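Local atomic coordinates of Dot/Icm T4SS effector (Legionella pneumophila, PDB entry 6VVE), a protein that acts as a Legionella effector kinase that is activated by host inositol hexakisphosphate and binds ADP with manganese. Residues A[37-42]-A[115-120]. Numbering follows the deposited sequence.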
loop_
_atom_site.group_PDB
_atom_site.type_symbol
_atom_site.label_atom_id
_atom_site.label_comp_id
_atom_site.label_asym_id
_atom_site.label_seq_id
_atom_site.Cartn_x
_atom_site.Cartn_y
_atom_site.Cartn_z
ATOM N N ALA A 37 14.171 -8.557 -6.008
ATOM C CA ALA A 37 14.964 -7.337 -5.898
ATOM C C ALA A 37 15.942 -7.509 -4.745
ATOM O O ALA A 37 15.532 -7.845 -3.627
ATOM C CB ALA A 37 14.070 -6.118 -5.675
ATOM N N VAL A 38 17.230 -7.299 -5.018
ATOM C CA VAL A 38 18.295 -7.497 -4.043
ATOM C C VAL A 38 18.954 -6.156 -3.757
ATOM O O VAL A 38 19.335 -5.437 -4.689
ATOM C CB VAL A 38 19.342 -8.509 -4.551
ATOM C CG1 VAL A 38 20.500 -8.621 -3.563
ATOM C CG2 VAL A 38 18.704 -9.870 -4.781
ATOM N N ARG A 39 19.088 -5.821 -2.471
ATOM C CA ARG A 39 19.754 -4.593 -2.061
ATOM C C ARG A 39 21.142 -4.909 -1.526
ATOM O O ARG A 39 21.405 -6.009 -1.026
ATOM C CB ARG A 39 18.941 -3.847 -1.005
ATOM C CG ARG A 39 18.799 -4.558 0.326
ATOM C CD ARG A 39 18.027 -3.700 1.326
ATOM N NE ARG A 39 18.032 -4.267 2.674
ATOM C CZ ARG A 39 18.985 -4.049 3.572
ATOM N NH1 ARG A 39 20.015 -3.270 3.275
ATOM N NH2 ARG A 39 18.908 -4.608 4.772
ATOM N N PHE A 40 22.036 -3.928 -1.640
ATOM C CA PHE A 40 23.443 -4.096 -1.307
ATOM C C PHE A 40 23.878 -3.061 -0.283
ATOM O O PHE A 40 23.385 -1.930 -0.275
ATOM C CB PHE A 40 24.328 -3.961 -2.559
ATOM C CG PHE A 40 24.111 -5.043 -3.577
ATOM C CD1 PHE A 40 22.956 -5.074 -4.346
ATOM C CD2 PHE A 40 25.065 -6.032 -3.767
ATOM C CE1 PHE A 40 22.752 -6.063 -5.274
ATOM C CE2 PHE A 40 24.866 -7.033 -4.705
ATOM C CZ PHE A 40 23.710 -7.049 -5.457
ATOM N N GLU A 41 24.813 -3.462 0.584
ATOM C CA GLU A 41 25.517 -2.552 1.472
ATOM C C GLU A 41 26.997 -2.901 1.421
ATOM O O GLU A 41 27.367 -4.081 1.476
ATOM C CB GLU A 41 25.014 -2.641 2.920
ATOM C CG GLU A 41 23.551 -2.303 3.105
ATOM C CD GLU A 41 23.134 -2.350 4.576
ATOM O OE1 GLU A 41 23.974 -2.056 5.435
ATOM O OE2 GLU A 41 21.968 -2.683 4.866
ATOM N N ASN A 42 27.840 -1.876 1.327
ATOM C CA ASN A 42 29.289 -2.067 1.321
ATOM C C ASN A 42 29.699 -3.077 0.256
ATOM O O ASN A 42 30.521 -3.958 0.494
ATOM C CB ASN A 42 29.785 -2.498 2.701
ATOM C CG ASN A 42 29.433 -1.494 3.786
ATOM O OD1 ASN A 42 29.516 -0.281 3.575
ATOM N ND2 ASN A 42 29.025 -1.996 4.951
ATOM N N GLN A 115 10.184 0.540 -0.682
ATOM C CA GLN A 115 8.919 0.378 0.028
ATOM C C GLN A 115 8.591 -1.096 0.220
ATOM O O GLN A 115 8.052 -1.488 1.261
ATOM C CB GLN A 115 7.806 1.107 -0.726
ATOM C CG GLN A 115 7.967 2.633 -0.669
ATOM C CD GLN A 115 7.111 3.357 -1.682
ATOM O OE1 GLN A 115 6.205 2.781 -2.286
ATOM N NE2 GLN A 115 7.391 4.636 -1.870
ATOM N N GLN A 116 8.915 -1.927 -0.770
ATOM C CA GLN A 116 8.760 -3.369 -0.603
ATOM C C GLN A 116 9.580 -3.868 0.582
ATOM O O GLN A 116 9.105 -4.694 1.374
ATOM C CB GLN A 116 9.175 -4.090 -1.882
ATOM C CG GLN A 116 8.802 -5.571 -1.923
ATOM C CD GLN A 116 7.367 -5.795 -2.385
ATOM O OE1 GLN A 116 6.421 -5.308 -1.773
ATOM N NE2 GLN A 116 7.210 -6.518 -3.480
ATOM N N PHE A 117 10.813 -3.376 0.727
ATOM C CA PHE A 117 11.632 -3.790 1.864
ATOM C C PHE A 117 11.020 -3.332 3.184
ATOM O O PHE A 117 11.034 -4.070 4.175
ATOM C CB PHE A 117 13.058 -3.249 1.731
ATOM C CG PHE A 117 13.965 -4.141 0.929
ATOM C CD1 PHE A 117 14.563 -5.245 1.521
ATOM C CD2 PHE A 117 14.211 -3.884 -0.408
ATOM C CE1 PHE A 117 15.397 -6.075 0.793
ATOM C CE2 PHE A 117 15.032 -4.714 -1.145
ATOM C CZ PHE A 117 15.627 -5.812 -0.547
ATOM N N PHE A 118 10.481 -2.111 3.218
ATOM C CA PHE A 118 9.754 -1.665 4.402
ATOM C C PHE A 118 8.628 -2.636 4.735
ATOM O O PHE A 118 8.475 -3.059 5.888
ATOM C CB PHE A 118 9.196 -0.257 4.186
ATOM C CG PHE A 118 8.286 0.207 5.292
ATOM C CD1 PHE A 118 6.935 -0.127 5.290
ATOM C CD2 PHE A 118 8.781 0.969 6.336
ATOM C CE1 PHE A 118 6.105 0.283 6.310
ATOM C CE2 PHE A 118 7.945 1.389 7.362
ATOM C CZ PHE A 118 6.611 1.047 7.345
ATOM N N LEU A 119 7.830 -3.008 3.724
ATOM C CA LEU A 119 6.722 -3.925 3.956
ATOM C C LEU A 119 7.216 -5.257 4.502
ATOM O O LEU A 119 6.629 -5.804 5.446
ATOM C CB LEU A 119 5.931 -4.135 2.666
ATOM C CG LEU A 119 5.201 -2.926 2.097
ATOM C CD1 LEU A 119 4.511 -3.298 0.764
ATOM C CD2 LEU A 119 4.197 -2.373 3.081
ATOM N N LYS A 120 8.297 -5.792 3.927
ATOM C CA LYS A 120 8.843 -7.053 4.416
ATOM C C LYS A 120 9.284 -6.935 5.869
ATOM O O LYS A 120 8.975 -7.803 6.697
ATOM C CB LYS A 120 10.008 -7.503 3.529
ATOM C CG LYS A 120 10.676 -8.784 4.005
ATOM C CD LYS A 120 11.794 -9.219 3.073
ATOM C CE LYS A 120 12.587 -10.373 3.678
ATOM N NZ LYS A 120 13.567 -10.950 2.717
#
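Phe117 reaches out from the helix and lays one face of its ring against the aliphatic part of Arg39 on the strand. The CD methylene of Arg39 stands over the centre of the ring, 3.6 Å from its centroid, a CH-pi contact made squarely on the face. CG of Arg39 lies above the same face, out toward CZ of Phe117 (3.5 Å). Arg39 starts with CG between the backbone N and the carbonyl carbon (chi1 66°) and then runs extended to NE, which carries its methylenes across the ring. The guanidinium does not stack: its plane stands 82° from that of the phenyl group, turning an edge to Phe117. Two polar partners help to fix this rotation. NH1 of Arg39 gives a nearly straight 2.6 Å bond to the anti lone pair of OE2 of Glu41, a salt bridge lying in the guanidinium plane, while NE is hydrogen-bonded to the hydroxyl of Tyr121. CZ of Phe117 also lies 3.7 Å from the carbonyl O of Ala37. No hydrogen bond joins the two segments; the contact is van der Waals packing. The Ala37 side chain is about 11 Å from the bound inositol hexakisphosphate. Helix 102-121, which follows strand 91-96 as helix C probably does in a kinase N-lobe, is thereby set against the four-stranded antiparallel sheet, where strand 34-41 runs between strands 26-30 and 44-53; Phe117 also touches Val49 of strand 44-53, and Lys120 forms a salt bridge with Asp47 there.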